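Local coordinates for large ribosomal subunit protein uL10 (Thermotoga maritima, PDB 1ZAV) that forms part of the ribosomal stalk, binding large-subunit rRNA and L7/L12 dimers and helping the ribosome interact with GTP-bound translation factors, at residues 27-41 and 103-117. Sequence-based numbering, arbitrary orientation.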
ATOM      1  N   PHE A  27      -1.757 -13.815 -23.656  1.00 38.39           N
ATOM      2  CA  PHE A  27      -2.535 -14.392 -24.735  1.00 39.44           C
ATOM      3  C   PHE A  27      -3.725 -13.530 -25.075  1.00 41.41           C
ATOM      4  O   PHE A  27      -4.522 -13.206 -24.197  1.00 43.15           O
ATOM      5  CB  PHE A  27      -2.995 -15.778 -24.320  1.00 38.16           C
ATOM      6  CG  PHE A  27      -1.860 -16.683 -23.944  1.00 38.46           C
ATOM      7  CD1 PHE A  27      -1.160 -17.382 -24.926  1.00 40.91           C
ATOM      8  CD2 PHE A  27      -1.478 -16.823 -22.610  1.00 40.29           C
ATOM      9  CE1 PHE A  27      -0.086 -18.219 -24.584  1.00 37.98           C
ATOM     10  CE2 PHE A  27      -0.405 -17.657 -22.254  1.00 43.45           C
ATOM     11  CZ  PHE A  27       0.287 -18.355 -23.248  1.00 40.00           C
ATOM     12  N   ALA A  28      -3.846 -13.186 -26.354  1.00 43.47           N
ATOM     13  CA  ALA A  28      -4.926 -12.326 -26.835  1.00 44.16           C
ATOM     14  C   ALA A  28      -5.688 -12.844 -28.050  1.00 45.47           C
ATOM     15  O   ALA A  28      -5.126 -13.504 -28.930  1.00 47.33           O
ATOM     16  CB  ALA A  28      -4.363 -10.946 -27.154  1.00 44.09           C
ATOM     17  N   ASP A  29      -6.979 -12.527 -28.086  1.00 46.14           N
ATOM     18  CA  ASP A  29      -7.848 -12.875 -29.201  1.00 46.00           C
ATOM     19  C   ASP A  29      -7.713 -11.662 -30.117  1.00 46.16           C
ATOM     20  O   ASP A  29      -8.143 -10.569 -29.753  1.00 44.74           O
ATOM     21  CB  ASP A  29      -9.298 -13.003 -28.725  1.00 45.04           C
ATOM     22  CG  ASP A  29     -10.284 -13.164 -29.868  1.00 47.15           C
ATOM     23  OD1 ASP A  29      -9.924 -12.879 -31.032  1.00 44.76           O
ATOM     24  OD2 ASP A  29     -11.434 -13.564 -29.599  1.00 50.70           O
ATOM     25  N   PHE A  30      -7.113 -11.843 -31.289  1.00 45.55           N
ATOM     26  CA  PHE A  30      -6.916 -10.730 -32.213  1.00 46.85           C
ATOM     27  C   PHE A  30      -7.754 -10.875 -33.486  1.00 46.42           C
ATOM     28  O   PHE A  30      -7.504 -10.203 -34.496  1.00 45.96           O
ATOM     29  CB  PHE A  30      -5.427 -10.622 -32.562  1.00 46.39           C
ATOM     30  CG  PHE A  30      -5.011  -9.267 -33.075  1.00 49.09           C
ATOM     31  CD1 PHE A  30      -5.155  -8.134 -32.277  1.00 49.69           C
ATOM     32  CD2 PHE A  30      -4.466  -9.128 -34.351  1.00 47.84           C
ATOM     33  CE1 PHE A  30      -4.758  -6.875 -32.737  1.00 51.06           C
ATOM     34  CE2 PHE A  30      -4.065  -7.873 -34.822  1.00 51.30           C
ATOM     35  CZ  PHE A  30      -4.213  -6.746 -34.014  1.00 50.14           C
ATOM     36  N   LEU A  31      -8.754 -11.751 -33.428  1.00 45.79           N
ATOM     37  CA  LEU A  31      -9.643 -11.993 -34.559  1.00 45.56           C
ATOM     38  C   LEU A  31     -10.376 -10.712 -34.945  1.00 46.23           C
ATOM     39  O   LEU A  31     -10.759  -9.931 -34.079  1.00 47.18           O
ATOM     40  CB  LEU A  31     -10.669 -13.075 -34.203  1.00 45.88           C
ATOM     41  CG  LEU A  31     -10.124 -14.475 -33.906  1.00 46.27           C
ATOM     42  CD1 LEU A  31     -11.229 -15.352 -33.344  1.00 47.07           C
ATOM     43  CD2 LEU A  31      -9.560 -15.077 -35.178  1.00 45.28           C
ATOM     44  N   GLY A  32     -10.555 -10.493 -36.243  1.00 46.59           N
ATOM     45  CA  GLY A  32     -11.272  -9.310 -36.693  1.00 47.27           C
ATOM     46  C   GLY A  32     -10.452  -8.052 -36.885  1.00 47.78           C
ATOM     47  O   GLY A  32     -10.863  -7.150 -37.618  1.00 48.88           O
ATOM     48  N   PHE A  33      -9.309  -7.974 -36.212  1.00 47.07           N
ATOM     49  CA  PHE A  33      -8.423  -6.822 -36.338  1.00 48.23           C
ATOM     50  C   PHE A  33      -7.773  -6.860 -37.719  1.00 47.91           C
ATOM     51  O   PHE A  33      -7.560  -7.933 -38.292  1.00 47.94           O
ATOM     52  CB  PHE A  33      -7.343  -6.861 -35.254  1.00 49.06           C
ATOM     53  CG  PHE A  33      -7.826  -6.453 -33.891  1.00 49.07           C
ATOM     54  CD1 PHE A  33      -7.802  -5.118 -33.503  1.00 50.65           C
ATOM     55  CD2 PHE A  33      -8.293  -7.403 -32.988  1.00 48.22           C
ATOM     56  CE1 PHE A  33      -8.227  -4.736 -32.233  1.00 50.29           C
ATOM     57  CE2 PHE A  33      -8.721  -7.030 -31.719  1.00 47.99           C
ATOM     58  CZ  PHE A  33      -8.688  -5.694 -31.340  1.00 48.37           C
ATOM     59  N   THR A  34      -7.454  -5.685 -38.246  1.00 47.87           N
ATOM     60  CA  THR A  34      -6.841  -5.566 -39.562  1.00 48.16           C
ATOM     61  C   THR A  34      -5.320  -5.518 -39.480  1.00 48.55           C
ATOM     62  O   THR A  34      -4.748  -5.388 -38.394  1.00 45.99           O
ATOM     63  CB  THR A  34      -7.310  -4.283 -40.249  1.00 48.39           C
ATOM     64  OG1 THR A  34      -6.921  -3.159 -39.452  1.00 49.18           O
ATOM     65  CG2 THR A  34      -8.820  -4.282 -40.395  1.00 48.81           C
ATOM     66  N   VAL A  35      -4.670  -5.632 -40.637  1.00 49.46           N
ATOM     67  CA  VAL A  35      -3.215  -5.571 -40.692  1.00 49.17           C
ATOM     68  C   VAL A  35      -2.792  -4.182 -40.223  1.00 48.89           C
ATOM     69  O   VAL A  35      -1.756  -4.019 -39.579  1.00 46.56           O
ATOM     70  CB  VAL A  35      -2.680  -5.801 -42.134  1.00 51.04           C
ATOM     71  CG1 VAL A  35      -1.162  -5.673 -42.149  1.00 51.00           C
ATOM     72  CG2 VAL A  35      -3.086  -7.178 -42.629  1.00 50.57           C
ATOM     73  N   ALA A  36      -3.602  -3.179 -40.552  1.00 48.60           N
ATOM     74  CA  ALA A  36      -3.312  -1.816 -40.141  1.00 47.03           C
ATOM     75  C   ALA A  36      -3.240  -1.778 -38.621  1.00 44.85           C
ATOM     76  O   ALA A  36      -2.336  -1.172 -38.053  1.00 44.95           O
ATOM     77  CB  ALA A  36      -4.398  -0.865 -40.645  1.00 48.87           C
ATOM     78  N   ASP A  37      -4.194  -2.436 -37.966  1.00 42.48           N
ATOM     79  CA  ASP A  37      -4.233  -2.485 -36.510  1.00 41.76           C
ATOM     80  C   ASP A  37      -3.002  -3.215 -35.975  1.00 40.57           C
ATOM     81  O   ASP A  37      -2.371  -2.775 -35.014  1.00 38.45           O
ATOM     82  CB  ASP A  37      -5.492  -3.211 -36.020  1.00 43.82           C
ATOM     83  CG  ASP A  37      -6.769  -2.524 -36.452  1.00 47.84           C
ATOM     84  OD1 ASP A  37      -6.718  -1.308 -36.719  1.00 51.30           O
ATOM     85  OD2 ASP A  37      -7.825  -3.194 -36.508  1.00 48.95           O
ATOM     86  N   LEU A  38      -2.675  -4.340 -36.600  1.00 40.41           N
ATOM     87  CA  LEU A  38      -1.509  -5.115 -36.185  1.00 40.66           C
ATOM     88  C   LEU A  38      -0.286  -4.204 -36.293  1.00 41.36           C
ATOM     89  O   LEU A  38       0.510  -4.101 -35.360  1.00 38.14           O
ATOM     90  CB  LEU A  38      -1.344  -6.325 -37.102  1.00 40.89           C
ATOM     91  CG  LEU A  38      -0.145  -7.251 -36.872  1.00 38.87           C
ATOM     92  CD1 LEU A  38      -0.179  -7.828 -35.445  1.00 39.88           C
ATOM     93  CD2 LEU A  38      -0.194  -8.361 -37.911  1.00 39.21           C
ATOM     94  N   THR A  39      -0.159  -3.522 -37.430  1.00 42.92           N
ATOM     95  CA  THR A  39       0.974  -2.627 -37.653  1.00 44.08           C
ATOM     96  C   THR A  39       1.041  -1.541 -36.579  1.00 44.59           C
ATOM     97  O   THR A  39       2.109  -1.270 -36.032  1.00 43.14           O
ATOM     98  CB  THR A  39       0.909  -1.980 -39.064  1.00 45.03           C
ATOM     99  OG1 THR A  39       1.043  -2.999 -40.062  1.00 44.73           O
ATOM    100  CG2 THR A  39       2.039  -0.975 -39.250  1.00 46.32           C
ATOM    101  N   GLU A  40      -0.101  -0.939 -36.257  1.00 46.57           N
ATOM    102  CA  GLU A  40      -0.138   0.107 -35.236  1.00 48.36           C
ATOM    103  C   GLU A  40       0.230  -0.405 -33.839  1.00 46.38           C
ATOM    104  O   GLU A  40       0.992   0.238 -33.117  1.00 47.10           O
ATOM    105  CB  GLU A  40      -1.522   0.765 -35.202  1.00 51.98           C
ATOM    106  CG  GLU A  40      -1.671   1.842 -34.133  1.00 58.34           C
ATOM    107  CD  GLU A  40      -0.708   3.003 -34.328  1.00 63.88           C
ATOM    108  OE1 GLU A  40       0.522   2.775 -34.339  1.00 66.36           O
ATOM    109  OE2 GLU A  40      -1.181   4.151 -34.469  1.00 67.98           O
ATOM    110  N   LEU A  41      -0.305  -1.557 -33.449  1.00 44.78           N
ATOM    111  CA  LEU A  41       0.022  -2.114 -32.140  1.00 43.33           C
ATOM    112  C   LEU A  41       1.520  -2.413 -32.071  1.00 40.91           C
ATOM    113  O   LEU A  41       2.177  -2.112 -31.075  1.00 40.13           O
ATOM    114  CB  LEU A  41      -0.777  -3.396 -31.876  1.00 41.04           C
ATOM    115  CG  LEU A  41      -0.473  -4.218 -30.612  1.00 40.66           C
ATOM    116  CD1 LEU A  41      -0.599  -3.384 -29.326  1.00 40.59           C
ATOM    117  CD2 LEU A  41      -1.441  -5.386 -30.568  1.00 38.66           C
ATOM    118  N   PHE A 103      -4.773  -0.313 -26.393  1.00 46.17           N
ATOM    119  CA  PHE A 103      -4.982  -0.458 -27.826  1.00 45.73           C
ATOM    120  C   PHE A 103      -6.367  -1.047 -28.057  1.00 46.73           C
ATOM    121  O   PHE A 103      -7.125  -0.560 -28.903  1.00 46.36           O
ATOM    122  CB  PHE A 103      -3.924  -1.383 -28.445  1.00 45.03           C
ATOM    123  CG  PHE A 103      -4.080  -1.573 -29.930  1.00 44.83           C
ATOM    124  CD1 PHE A 103      -3.618  -0.611 -30.822  1.00 44.91           C
ATOM    125  CD2 PHE A 103      -4.696  -2.712 -30.434  1.00 43.76           C
ATOM    126  CE1 PHE A 103      -3.771  -0.779 -32.194  1.00 47.04           C
ATOM    127  CE2 PHE A 103      -4.859  -2.894 -31.799  1.00 45.57           C
ATOM    128  CZ  PHE A 103      -4.392  -1.925 -32.687  1.00 47.02           C
ATOM    129  N   TYR A 104      -6.690  -2.103 -27.311  1.00 45.02           N
ATOM    130  CA  TYR A 104      -7.992  -2.747 -27.431  1.00 46.10           C
ATOM    131  C   TYR A 104      -9.077  -1.736 -27.071  1.00 47.69           C
ATOM    132  O   TYR A 104     -10.155  -1.738 -27.658  1.00 46.91           O
ATOM    133  CB  TYR A 104      -8.086  -3.966 -26.507  1.00 45.72           C
ATOM    134  CG  TYR A 104      -7.647  -5.259 -27.164  1.00 43.26           C
ATOM    135  CD1 TYR A 104      -6.377  -5.382 -27.732  1.00 44.60           C
ATOM    136  CD2 TYR A 104      -8.517  -6.346 -27.258  1.00 44.08           C
ATOM    137  CE1 TYR A 104      -5.984  -6.559 -28.390  1.00 43.27           C
ATOM    138  CE2 TYR A 104      -8.138  -7.525 -27.906  1.00 43.78           C
ATOM    139  CZ  TYR A 104      -6.871  -7.621 -28.472  1.00 44.09           C
ATOM    140  OH  TYR A 104      -6.502  -8.771 -29.130  1.00 42.91           O
ATOM    141  N   LYS A 105      -8.777  -0.873 -26.106  1.00 50.95           N
ATOM    142  CA  LYS A 105      -9.727   0.153 -25.684  1.00 56.35           C
ATOM    143  C   LYS A 105      -9.951   1.177 -26.790  1.00 57.70           C
ATOM    144  O   LYS A 105     -11.093   1.522 -27.100  1.00 58.83           O
ATOM    145  CB  LYS A 105      -9.232   0.855 -24.418  1.00 58.45           C
ATOM    146  CG  LYS A 105      -9.685   0.184 -23.131  1.00 59.78           C
ATOM    147  CD  LYS A 105      -9.118   0.882 -21.902  1.00 62.66           C
ATOM    148  CE  LYS A 105      -9.503   2.352 -21.852  1.00 63.77           C
ATOM    149  NZ  LYS A 105      -8.900   3.030 -20.669  1.00 65.70           N
ATOM    150  N   ASP A 106      -8.862   1.657 -27.382  1.00 59.45           N
ATOM    151  CA  ASP A 106      -8.945   2.632 -28.467  1.00 60.34           C
ATOM    152  C   ASP A 106      -9.753   2.058 -29.631  1.00 60.96           C
ATOM    153  O   ASP A 106     -10.448   2.785 -30.340  1.00 59.41           O
ATOM    154  CB  ASP A 106      -7.543   2.994 -28.968  1.00 60.86           C
ATOM    155  CG  ASP A 106      -6.693   3.652 -27.906  1.00 62.40           C
ATOM    156  OD1 ASP A 106      -5.501   3.911 -28.177  1.00 63.94           O
ATOM    157  OD2 ASP A 106      -7.211   3.914 -26.802  1.00 63.18           O
ATOM    158  N   LYS A 107      -9.653   0.747 -29.828  1.00 61.10           N
ATOM    159  CA  LYS A 107     -10.370   0.087 -30.909  1.00 61.85           C
ATOM    160  C   LYS A 107     -11.763  -0.349 -30.484  1.00 61.51           C
ATOM    161  O   LYS A 107     -12.517  -0.912 -31.276  1.00 60.85           O
ATOM    162  CB  LYS A 107      -9.568  -1.117 -31.417  1.00 63.47           C
ATOM    163  CG  LYS A 107      -8.689  -0.794 -32.616  1.00 66.11           C
ATOM    164  CD  LYS A 107      -7.804   0.411 -32.343  1.00 68.25           C
ATOM    165  CE  LYS A 107      -7.268   0.994 -33.634  1.00 69.81           C
ATOM    166  NZ  LYS A 107      -6.449   2.216 -33.401  1.00 71.37           N
ATOM    167  N   LYS A 108     -12.098  -0.088 -29.227  1.00 61.84           N
ATOM    168  CA  LYS A 108     -13.410  -0.441 -28.703  1.00 62.98           C
ATOM    169  C   LYS A 108     -13.667  -1.943 -28.695  1.00 62.15           C
ATOM    170  O   LYS A 108     -14.783  -2.390 -28.956  1.00 62.96           O
ATOM    171  CB  LYS A 108     -14.496   0.266 -29.523  1.00 64.58           C
ATOM    172  CG  LYS A 108     -14.429   1.784 -29.456  1.00 65.05           C
ATOM    173  CD  LYS A 108     -14.526   2.281 -28.013  1.00 67.62           C
ATOM    174  CE  LYS A 108     -15.819   1.823 -27.334  1.00 68.28           C
ATOM    175  NZ  LYS A 108     -17.048   2.323 -28.030  1.00 68.50           N
ATOM    176  N   ALA A 109     -12.637  -2.723 -28.387  1.00 61.37           N
ATOM    177  CA  ALA A 109     -12.775  -4.174 -28.353  1.00 58.29           C
ATOM    178  C   ALA A 109     -13.072  -4.688 -26.951  1.00 56.59           C
ATOM    179  O   ALA A 109     -12.710  -4.058 -25.960  1.00 56.96           O
ATOM    180  CB  ALA A 109     -11.502  -4.823 -28.884  1.00 59.21           C
ATOM    181  N   ASP A 110     -13.733  -5.838 -26.875  1.00 56.14           N
ATOM    182  CA  ASP A 110     -14.053  -6.451 -25.589  1.00 55.73           C
ATOM    183  C   ASP A 110     -12.729  -6.763 -24.887  1.00 55.87           C
ATOM    184  O   ASP A 110     -11.914  -7.539 -25.390  1.00 54.02           O
ATOM    185  CB  ASP A 110     -14.851  -7.739 -25.806  1.00 57.62           C
ATOM    186  CG  ASP A 110     -15.214  -8.434 -24.501  1.00 59.24           C
ATOM    187  OD1 ASP A 110     -15.839  -9.512 -24.564  1.00 61.21           O
ATOM    188  OD2 ASP A 110     -14.880  -7.910 -23.416  1.00 60.28           O
ATOM    189  N   LEU A 111     -12.519  -6.153 -23.727  1.00 54.96           N
ATOM    190  CA  LEU A 111     -11.286  -6.344 -22.980  1.00 54.09           C
ATOM    191  C   LEU A 111     -11.087  -7.769 -22.477  1.00 53.54           C
ATOM    192  O   LEU A 111      -9.991  -8.131 -22.050  1.00 52.44           O
ATOM    193  CB  LEU A 111     -11.223  -5.351 -21.818  1.00 55.43           C
ATOM    194  CG  LEU A 111     -11.166  -3.879 -22.247  1.00 55.73           C
ATOM    195  CD1 LEU A 111     -11.192  -2.989 -21.018  1.00 56.42           C
ATOM    196  CD2 LEU A 111      -9.904  -3.620 -23.067  1.00 56.02           C
ATOM    197  N   SER A 112     -12.139  -8.583 -22.528  1.00 52.96           N
ATOM    198  CA  SER A 112     -12.018  -9.969 -22.088  1.00 52.28           C
ATOM    199  C   SER A 112     -11.272 -10.763 -23.165  1.00 51.44           C
ATOM    200  O   SER A 112     -10.889 -11.925 -22.954  1.00 46.99           O
ATOM    201  CB  SER A 112     -13.397 -10.584 -21.828  1.00 53.68           C
ATOM    202  OG  SER A 112     -14.156 -10.682 -23.014  1.00 57.42           O
ATOM    203  N   ARG A 113     -11.068 -10.122 -24.316  1.00 49.57           N
ATOM    204  CA  ARG A 113     -10.341 -10.736 -25.422  1.00 50.22           C
ATOM    205  C   ARG A 113      -8.864 -10.812 -25.004  1.00 48.77           C
ATOM    206  O   ARG A 113      -8.038 -11.432 -25.676  1.00 46.09           O
ATOM    207  CB  ARG A 113     -10.513  -9.903 -26.700  1.00 52.41           C
ATOM    208  CG  ARG A 113     -11.943  -9.899 -27.271  1.00 55.42           C
ATOM    209  CD  ARG A 113     -12.160  -8.729 -28.247  1.00 59.35           C
ATOM    210  NE  ARG A 113     -12.284  -9.126 -29.654  1.00 63.53           N
ATOM    211  CZ  ARG A 113     -11.402  -9.874 -30.307  1.00 65.29           C
ATOM    212  NH1 ARG A 113     -11.589 -10.183 -31.585  1.00 65.16           N
ATOM    213  NH2 ARG A 113     -10.335 -10.328 -29.676  1.00 68.82           N
ATOM    214  N   LEU A 114      -8.546 -10.149 -23.893  1.00 46.51           N
ATOM    215  CA  LEU A 114      -7.207 -10.175 -23.326  1.00 45.92           C
ATOM    216  C   LEU A 114      -7.322 -11.232 -22.233  1.00 45.98           C
ATOM    217  O   LEU A 114      -7.559 -10.941 -21.062  1.00 46.64           O
ATOM    218  CB  LEU A 114      -6.828  -8.813 -22.740  1.00 47.38           C
ATOM    219  CG  LEU A 114      -6.807  -7.650 -23.738  1.00 47.34           C
ATOM    220  CD1 LEU A 114      -6.291  -6.398 -23.054  1.00 49.37           C
ATOM    221  CD2 LEU A 114      -5.928  -8.000 -24.927  1.00 46.36           C
ATOM    222  N   LYS A 115      -7.135 -12.472 -22.661  1.00 46.40           N
ATOM    223  CA  LYS A 115      -7.281 -13.673 -21.843  1.00 45.08           C
ATOM    224  C   LYS A 115      -6.438 -13.952 -20.602  1.00 43.91           C
ATOM    225  O   LYS A 115      -6.858 -14.733 -19.744  1.00 43.15           O
ATOM    226  CB  LYS A 115      -7.210 -14.873 -22.781  1.00 43.44           C
ATOM    227  CG  LYS A 115      -8.269 -14.815 -23.855  1.00 45.57           C
ATOM    228  CD  LYS A 115      -8.365 -16.088 -24.667  1.00 47.03           C
ATOM    229  CE  LYS A 115      -7.256 -16.207 -25.692  1.00 46.27           C
ATOM    230  NZ  LYS A 115      -7.542 -17.339 -26.621  1.00 48.63           N
ATOM    231  N   GLY A 116      -5.267 -13.333 -20.491  1.00 42.52           N
ATOM    232  CA  GLY A 116      -4.405 -13.580 -19.344  1.00 40.56           C
ATOM    233  C   GLY A 116      -3.035 -14.054 -19.801  1.00 42.24           C
ATOM    234  O   GLY A 116      -2.686 -13.889 -20.970  1.00 40.70           O
ATOM    235  N   GLY A 117      -2.257 -14.644 -18.896  1.00 43.38           N
ATOM    236  CA  GLY A 117      -0.936 -15.119 -19.273  1.00 42.58           C
ATOM    237  C   GLY A 117      -0.012 -15.326 -18.090  1.00 42.60           C
ATOM    238  O   GLY A 117      -0.455 -15.694 -17.005  1.00 42.82           O
TER
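Asp-29 OD1 takes two partners: the backbone N of Leu-31 donates to it at 2.9 Å, closing an Asx turn, and the guanidinium of Arg-113 forms a salt bridge with it. Within that bridge the bond from Arg-113 NH1 to Asp-29 OD1 is weak, at 3.2 Å, and the position of Arg-113 NH2 is doubtful. The two flat groups are tilted 54° apart; Asp-29 CG, anti to the backbone N (chi1 172°), carries the carboxylate to one face of the guanidinium, while Phe-33 CE2 covers the opposite face. With an alanine here, the Leu-31 N-H would probably lose its acceptor and Arg-113 its counter-charge, so that the guanidinium is held less firmly against the loop. Backbone bonds continue the link, from Asp-29 N to Arg-113 O at 2.9 Å and from Phe-27 N to Gly-116 O at 2.8 Å.

The same Phe-33 ring that covers the guanidinium sets CZ over the face of Tyr-104, whose other face carries Leu-114 CD2. The two rings meet obliquely, planes at 48°, and Phe-33 CZ also touches Ala-109 CB at 3.8 Å. Phe-103 packs against the first two turns of helix 35-49: Leu-41 CB stands over its face in a CH-pi contact, 3.9 Å from the ring centroid, and Glu-40 CG meets its edge.

The Phe-103 to Leu-41 contact joins helices 35-49 and 94-106 beside the antiparallel sheet, where strand 24-28 runs between 83-88 and 114-119. Phe-55 of strand 53-58 touches Leu-41 and meets Phe-30 edge-to-face, while Lys-115 NZ hydrogen-bonds to Thr-83 OG1 and to the backbone O of Phe-78.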